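Local atomic coordinates of adenine phosphoribosyltransferase (Leishmania donovani, PDB entry 1QB8), a protein that probably makes AMP from adenine and 5-phospho-alpha-D-ribose 1-diphosphate, releasing diphosphate, in the purine salvage pathway. Residues A[73-78]-A[140-145]; A[79-84]-A[144-149]. All blocks are in the same frame, centred on the assembly; numbering follows the deposited sequence.

Contact 1: residues A[73-78]-A[140-145]; sequences THILGF and RVVLID. With AMP (adenosine monophosphate), chain C.
Backbone bonds zip the parallel strands 74-78 and 140-145 together, V142 N to H74 O, L76 N to V142 O, I144 N to L76 O and F78 N to I144 O. At the amino-terminal end of the pair R140 O accepts twice, from T73 N in the carbonyl plane (2.8 Å) and from H74 N above it, at 3.2 Å, while R140 N returns a bond to T73 OG1 at 2.9 Å. OG1 lies between the backbone N and the carbonyl carbon (chi1 68°), which turns it to R140 and leaves CG2 over one face of the R140 guanidinium, toward its rim; R140 NE is held by A71 O.

Apolar contacts line both faces. I75 CD1 lies beside V142 CB at 3.7 Å, and L76 CB rests on V141 CG1 at 3.6 Å. The F78 ring has I144 O over one face, L143 CD2 in plane at its edge (3.9 Å from CZ), and D145 OD1 also near its rim, 3.4 Å from CD2.

The pairing brings D145, of the AMP and magnesium sites, to the strand end. Both strands are interior to the type I phosphoribosyltransferase sheet: 97-100 flanks 74-78, 167-173 flanks 140-145, and helix 152-163 covers V141, L143 and F78.

Contact 2: residues A[79-84]-A[144-149]; sequences DARGFL and IDDVLA. With AMP (adenosine monophosphate), chain C.
The R81 guanidinium meets the D146 carboxylate obliquely, the two planes 53° apart, with D146 OD2 and the ribose C2' of AMP in plane at its edge. Nearby, the F83 ring carries the CA atoms of D79 and A80 over one face, offset toward the rim, and F83 N also bonds A80 O, closing a turn.

A salt bridge joins R81 NE to D146 OD1 at 2.9 Å, with a weak hydrogen bond from NE to OD2. The R81 chain bends at chi3 (-81°), bringing NH1 to the ribose O2' of AMP at 2.7 Å. D146 OD2 lies 2.9 Å from the same O2', so arginine and acid close on one hydroxyl from the two segments, and the carboxylate probably helps to orient the arginine.

The pair D145-D146 belongs to the PRPP-binding motif of type I phosphoribosyltransferases, where the chain turns out of strand 140-145; the cis peptide before A80 is in keeping with the diphosphate loop of this family. D146 N reaches D145 OD2 from above the carboxylate plane, at 2.8 Å, and so helps to hold that carboxylate at the corner of the chain. G82 packs its CA against I144 O at 3.7 Å, and its missing side chain lets the loop come this close. Further along, V147 CB meets the ribose C2' at 3.7 Å, and A149 N donates to the phosphate O2P of AMP at 3.0 Å.

Overall arrangement
The two contacts have centres about 10 Å apart and follow one another in both regions of the chain: 73-78 runs directly into 79-84, and 140-145 overlaps 144-149 at I144 and D145. Contact 1 lies within the mixed sheet, between neighbouring strands 74-78 and 140-145; contact 2 overlaps the last residues of strand 140-145 and takes up the loop after 74-78, joining this loop before helix 86-93 to the turn that leads into strand 147-148. F83 packs against the carbonyls of G77 and F78, linking the two. The neighbouring strands thus lead two segments, 79-84 and 144-149, to the AMP site, and residues 79-84 also reach the second subunit of the homodimer.

Contact 1: residues A[73-78]-A[140-145]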
loop_
_atom_site.group_PDB
_atom_site.type_symbol
_atom_site.label_atom_id
_atom_site.label_comp_id
_atom_site.label_asym_id
_atom_site.label_seq_id
_atom_site.Cartn_x
_atom_site.Cartn_y
_atom_site.Cartn_z
ATOM N N THR A 73 2.560 -2.569 -19.686
ATOM C CA THR A 73 3.360 -1.362 -19.593
ATOM C C THR A 73 3.186 -0.684 -18.232
ATOM O O THR A 73 4.034 0.105 -17.815
ATOM C CB THR A 73 2.965 -0.364 -20.695
ATOM O OG1 THR A 73 1.639 0.120 -20.447
ATOM C CG2 THR A 73 3.001 -1.040 -22.067
ATOM N N HIS A 74 2.093 -1.006 -17.540
ATOM C CA HIS A 74 1.785 -0.409 -16.238
ATOM C C HIS A 74 1.050 -1.369 -15.311
ATOM O O HIS A 74 0.378 -2.303 -15.755
ATOM C CB HIS A 74 0.847 0.805 -16.398
ATOM C CG HIS A 74 1.434 1.970 -17.141
ATOM N ND1 HIS A 74 1.591 1.980 -18.510
ATOM C CD2 HIS A 74 1.829 3.191 -16.709
ATOM C CE1 HIS A 74 2.050 3.160 -18.890
ATOM N NE2 HIS A 74 2.202 3.913 -17.816
ATOM N N ILE A 75 1.155 -1.094 -14.016
ATOM C CA ILE A 75 0.447 -1.857 -12.993
ATOM C C ILE A 75 -0.361 -0.795 -12.224
ATOM O O ILE A 75 0.199 0.203 -11.765
ATOM C CB ILE A 75 1.399 -2.554 -11.985
ATOM C CG1 ILE A 75 2.415 -3.453 -12.696
ATOM C CG2 ILE A 75 0.585 -3.370 -10.987
ATOM C CD1 ILE A 75 1.823 -4.624 -13.432
ATOM N N LEU A 76 -1.676 -0.973 -12.150
ATOM C CA LEU A 76 -2.536 -0.040 -11.426
ATOM C C LEU A 76 -3.105 -0.750 -10.197
ATOM O O LEU A 76 -3.958 -1.628 -10.326
ATOM C CB LEU A 76 -3.676 0.444 -12.323
ATOM C CG LEU A 76 -4.772 1.292 -11.667
ATOM C CD1 LEU A 76 -4.209 2.645 -11.270
ATOM C CD2 LEU A 76 -5.936 1.463 -12.628
ATOM N N GLY A 77 -2.629 -0.368 -9.013
ATOM C CA GLY A 77 -3.091 -0.987 -7.783
ATOM C C GLY A 77 -4.132 -0.148 -7.081
ATOM O O GLY A 77 -4.054 1.078 -7.085
ATOM N N PHE A 78 -5.081 -0.820 -6.438
ATOM C CA PHE A 78 -6.175 -0.157 -5.741
ATOM C C PHE A 78 -5.834 0.162 -4.282
ATOM O O PHE A 78 -5.264 -0.665 -3.571
ATOM C CB PHE A 78 -7.442 -1.032 -5.807
ATOM C CG PHE A 78 -7.900 -1.379 -7.219
ATOM C CD1 PHE A 78 -7.287 -0.823 -8.343
ATOM C CD2 PHE A 78 -8.954 -2.271 -7.413
ATOM C CE1 PHE A 78 -7.716 -1.150 -9.632
ATOM C CE2 PHE A 78 -9.393 -2.605 -8.693
ATOM C CZ PHE A 78 -8.772 -2.044 -9.807
ATOM N N ARG A 140 -0.857 -0.719 -21.679
ATOM C CA ARG A 140 -1.458 -2.019 -21.404
ATOM C C ARG A 140 -1.300 -2.158 -19.891
ATOM O O ARG A 140 -0.204 -2.382 -19.373
ATOM C CB ARG A 140 -0.729 -3.115 -22.192
ATOM C CG ARG A 140 -0.778 -2.869 -23.715
ATOM C CD ARG A 140 -0.081 -3.951 -24.533
ATOM N NE ARG A 140 1.372 -3.987 -24.345
ATOM C CZ ARG A 140 2.240 -3.163 -24.931
ATOM N NH1 ARG A 140 1.810 -2.211 -25.746
ATOM N NH2 ARG A 140 3.546 -3.342 -24.758
ATOM N N VAL A 141 -2.419 -1.975 -19.199
ATOM C CA VAL A 141 -2.467 -1.965 -17.748
ATOM C C VAL A 141 -3.007 -3.195 -17.048
ATOM O O VAL A 141 -4.086 -3.699 -17.380
ATOM C CB VAL A 141 -3.327 -0.770 -17.268
ATOM C CG1 VAL A 141 -3.158 -0.544 -15.771
ATOM C CG2 VAL A 141 -2.978 0.485 -18.052
ATOM N N VAL A 142 -2.266 -3.633 -16.035
ATOM C CA VAL A 142 -2.669 -4.749 -15.199
ATOM C C VAL A 142 -3.282 -4.115 -13.942
ATOM O O VAL A 142 -2.649 -3.273 -13.296
ATOM C CB VAL A 142 -1.467 -5.612 -14.791
ATOM C CG1 VAL A 142 -1.895 -6.694 -13.801
ATOM C CG2 VAL A 142 -0.848 -6.249 -16.013
ATOM N N LEU A 143 -4.535 -4.457 -13.645
ATOM C CA LEU A 143 -5.219 -3.937 -12.459
ATOM C C LEU A 143 -5.029 -4.953 -11.336
ATOM O O LEU A 143 -5.151 -6.161 -11.572
ATOM C CB LEU A 143 -6.718 -3.755 -12.734
ATOM C CG LEU A 143 -7.211 -2.498 -13.457
ATOM C CD1 LEU A 143 -6.472 -2.308 -14.754
ATOM C CD2 LEU A 143 -8.691 -2.618 -13.712
ATOM N N ILE A 144 -4.761 -4.476 -10.116
ATOM C CA ILE A 144 -4.542 -5.384 -8.989
ATOM C C ILE A 144 -5.088 -4.912 -7.641
ATOM O O ILE A 144 -5.016 -3.735 -7.304
ATOM C CB ILE A 144 -3.031 -5.745 -8.849
ATOM C CG1 ILE A 144 -2.845 -6.915 -7.878
ATOM C CG2 ILE A 144 -2.238 -4.553 -8.376
ATOM C CD1 ILE A 144 -1.430 -7.481 -7.856
ATOM N N ASP A 145 -5.638 -5.859 -6.884
ATOM C CA ASP A 145 -6.194 -5.620 -5.553
ATOM C C ASP A 145 -6.148 -6.970 -4.832
ATOM O O ASP A 145 -5.896 -7.997 -5.470
ATOM C CB ASP A 145 -7.642 -5.142 -5.661
ATOM C CG ASP A 145 -8.118 -4.419 -4.410
ATOM O OD1 ASP A 145 -9.254 -3.918 -4.429
ATOM O OD2 ASP A 145 -7.362 -4.313 -3.423
HETATM P P AMP C . -15.499 -4.723 -4.221
HETATM O O1P AMP C . -15.449 -3.351 -4.780
HETATM O O2P AMP C . -15.075 -5.850 -5.075
HETATM O O3P AMP C . -16.968 -5.005 -3.667
HETATM O "O5'" AMP C . -14.683 -4.771 -2.944
HETATM C "C5'" AMP C . -14.007 -3.529 -2.378
HETATM C "C4'" AMP C . -12.811 -3.873 -1.506
HETATM O "O4'" AMP C . -13.314 -4.258 -0.228
HETATM C "C3'" AMP C . -11.955 -5.058 -2.033
HETATM O "O3'" AMP C . -10.743 -4.657 -2.635
HETATM C "C2'" AMP C . -11.557 -5.875 -0.844
HETATM O "O2'" AMP C . -10.381 -5.281 -0.301
HETATM C "C1'" AMP C . -12.795 -5.538 -0.007
HETATM N N9 AMP C . -13.609 -6.568 0.577
HETATM C C8 AMP C . -14.854 -6.979 0.196
HETATM N N7 AMP C . -15.185 -8.118 0.732
HETATM C C5 AMP C . -14.112 -8.512 1.525
HETATM C C6 AMP C . -13.850 -9.624 2.350
HETATM N N6 AMP C . -14.736 -10.629 2.519
HETATM N N1 AMP C . -12.644 -9.640 2.976
HETATM C C2 AMP C . -11.778 -8.647 2.803
HETATM N N3 AMP C . -11.897 -7.541 2.055
HETATM C C4 AMP C . -13.109 -7.511 1.417
#

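Contact 2: residues A[79-84]-A[144-149]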
loop_
_atom_site.group_PDB
_atom_site.type_symbol
_atom_site.label_atom_id
_atom_site.label_comp_id
_atom_site.label_asym_id
_atom_site.label_seq_id
_atom_site.Cartn_x
_atom_site.Cartn_y
_atom_site.Cartn_z
ATOM N N ASP A 79 -6.188 1.371 -3.851
ATOM C CA ASP A 79 -5.956 1.852 -2.483
ATOM C C ASP A 79 -6.828 1.040 -1.503
ATOM O O ASP A 79 -8.041 0.985 -1.674
ATOM C CB ASP A 79 -6.350 3.340 -2.437
ATOM C CG ASP A 79 -5.930 4.048 -1.152
ATOM O OD1 ASP A 79 -5.523 3.402 -0.174
ATOM O OD2 ASP A 79 -6.018 5.288 -1.121
ATOM N N ALA A 80 -6.239 0.388 -0.498
ATOM C CA ALA A 80 -4.810 0.419 -0.199
ATOM C C ALA A 80 -4.169 -0.961 -0.327
ATOM O O ALA A 80 -2.952 -1.078 -0.435
ATOM C CB ALA A 80 -4.600 0.923 1.229
ATOM N N ARG A 81 -4.980 -2.009 -0.300
ATOM C CA ARG A 81 -4.436 -3.353 -0.343
ATOM C C ARG A 81 -3.771 -3.757 -1.647
ATOM O O ARG A 81 -2.918 -4.646 -1.664
ATOM C CB ARG A 81 -5.471 -4.350 0.170
ATOM C CG ARG A 81 -5.898 -3.980 1.592
ATOM C CD ARG A 81 -6.645 -5.078 2.291
ATOM N NE ARG A 81 -8.052 -5.149 1.920
ATOM C CZ ARG A 81 -9.028 -4.752 2.724
ATOM N NH1 ARG A 81 -10.294 -4.840 2.357
ATOM N NH2 ARG A 81 -8.719 -4.239 3.899
ATOM N N GLY A 82 -4.112 -3.055 -2.722
ATOM C CA GLY A 82 -3.481 -3.308 -4.005
ATOM C C GLY A 82 -2.053 -2.762 -3.978
ATOM O O GLY A 82 -1.190 -3.205 -4.735
ATOM N N PHE A 83 -1.806 -1.801 -3.088
ATOM C CA PHE A 83 -0.482 -1.189 -2.927
ATOM C C PHE A 83 0.518 -2.188 -2.359
ATOM O O PHE A 83 1.722 -2.032 -2.526
ATOM C CB PHE A 83 -0.545 0.003 -1.964
ATOM C CG PHE A 83 -1.319 1.187 -2.486
ATOM C CD1 PHE A 83 -1.912 1.163 -3.749
ATOM C CD2 PHE A 83 -1.447 2.340 -1.705
ATOM C CE1 PHE A 83 -2.621 2.268 -4.232
ATOM C CE2 PHE A 83 -2.152 3.451 -2.177
ATOM C CZ PHE A 83 -2.742 3.416 -3.446
ATOM N N LEU A 84 0.007 -3.201 -1.672
ATOM C CA LEU A 84 0.839 -4.223 -1.052
ATOM C C LEU A 84 1.457 -5.231 -2.018
ATOM O O LEU A 84 2.483 -5.845 -1.704
ATOM C CB LEU A 84 0.026 -4.988 0.001
ATOM C CG LEU A 84 -0.546 -4.194 1.180
ATOM C CD1 LEU A 84 -1.676 -4.990 1.825
ATOM C CD2 LEU A 84 0.557 -3.887 2.182
ATOM N N ILE A 144 -4.761 -4.476 -10.116
ATOM C CA ILE A 144 -4.542 -5.384 -8.989
ATOM C C ILE A 144 -5.088 -4.912 -7.641
ATOM O O ILE A 144 -5.016 -3.735 -7.304
ATOM C CB ILE A 144 -3.031 -5.745 -8.849
ATOM C CG1 ILE A 144 -2.845 -6.915 -7.878
ATOM C CG2 ILE A 144 -2.238 -4.553 -8.376
ATOM C CD1 ILE A 144 -1.430 -7.481 -7.856
ATOM N N ASP A 145 -5.638 -5.859 -6.884
ATOM C CA ASP A 145 -6.194 -5.620 -5.553
ATOM C C ASP A 145 -6.148 -6.970 -4.832
ATOM O O ASP A 145 -5.896 -7.997 -5.470
ATOM C CB ASP A 145 -7.642 -5.142 -5.661
ATOM C CG ASP A 145 -8.118 -4.419 -4.410
ATOM O OD1 ASP A 145 -9.254 -3.918 -4.429
ATOM O OD2 ASP A 145 -7.362 -4.313 -3.423
ATOM N N ASP A 146 -6.386 -6.986 -3.520
ATOM C CA ASP A 146 -6.341 -8.251 -2.790
ATOM C C ASP A 146 -7.577 -9.135 -2.950
ATOM O O ASP A 146 -7.455 -10.311 -3.290
ATOM C CB ASP A 146 -6.005 -8.044 -1.305
ATOM C CG ASP A 146 -7.133 -7.398 -0.522
ATOM O OD1 ASP A 146 -7.258 -7.708 0.686
ATOM O OD2 ASP A 146 -7.880 -6.577 -1.100
ATOM N N VAL A 147 -8.764 -8.559 -2.768
ATOM C CA VAL A 147 -10.005 -9.323 -2.867
ATOM C C VAL A 147 -10.996 -8.765 -3.880
ATOM O O VAL A 147 -11.275 -7.563 -3.896
ATOM C CB VAL A 147 -10.736 -9.394 -1.495
ATOM C CG1 VAL A 147 -12.033 -10.174 -1.628
ATOM C CG2 VAL A 147 -9.849 -10.048 -0.443
ATOM N N LEU A 148 -11.489 -9.636 -4.758
ATOM C CA LEU A 148 -12.501 -9.239 -5.738
ATOM C C LEU A 148 -13.816 -9.716 -5.123
ATOM O O LEU A 148 -14.016 -10.916 -4.941
ATOM C CB LEU A 148 -12.291 -9.924 -7.095
ATOM C CG LEU A 148 -13.357 -9.620 -8.166
ATOM C CD1 LEU A 148 -13.181 -8.212 -8.707
ATOM C CD2 LEU A 148 -13.283 -10.625 -9.300
ATOM N N ALA A 149 -14.671 -8.768 -4.745
ATOM C CA ALA A 149 -15.960 -9.081 -4.135
ATOM C C ALA A 149 -17.123 -8.723 -5.067
ATOM O O ALA A 149 -17.511 -9.533 -5.903
ATOM C CB ALA A 149 -16.089 -8.365 -2.794
HETATM P P AMP C . -15.499 -4.723 -4.221
HETATM O O1P AMP C . -15.449 -3.351 -4.780
HETATM O O2P AMP C . -15.075 -5.850 -5.075
HETATM O O3P AMP C . -16.968 -5.005 -3.667
HETATM O "O5'" AMP C . -14.683 -4.771 -2.944
HETATM C "C5'" AMP C . -14.007 -3.529 -2.378
HETATM C "C4'" AMP C . -12.811 -3.873 -1.506
HETATM O "O4'" AMP C . -13.314 -4.258 -0.228
HETATM C "C3'" AMP C . -11.955 -5.058 -2.033
HETATM O "O3'" AMP C . -10.743 -4.657 -2.635
HETATM C "C2'" AMP C . -11.557 -5.875 -0.844
HETATM O "O2'" AMP C . -10.381 -5.281 -0.301
HETATM C "C1'" AMP C . -12.795 -5.538 -0.007
HETATM N N9 AMP C . -13.609 -6.568 0.577
HETATM C C8 AMP C . -14.854 -6.979 0.196
HETATM N N7 AMP C . -15.185 -8.118 0.732
HETATM C C5 AMP C . -14.112 -8.512 1.525
HETATM C C6 AMP C . -13.850 -9.624 2.350
HETATM N N6 AMP C . -14.736 -10.629 2.519
HETATM N N1 AMP C . -12.644 -9.640 2.976
HETATM C C2 AMP C . -11.778 -8.647 2.803
HETATM N N3 AMP C . -11.897 -7.541 2.055
HETATM C C4 AMP C . -13.109 -7.511 1.417
#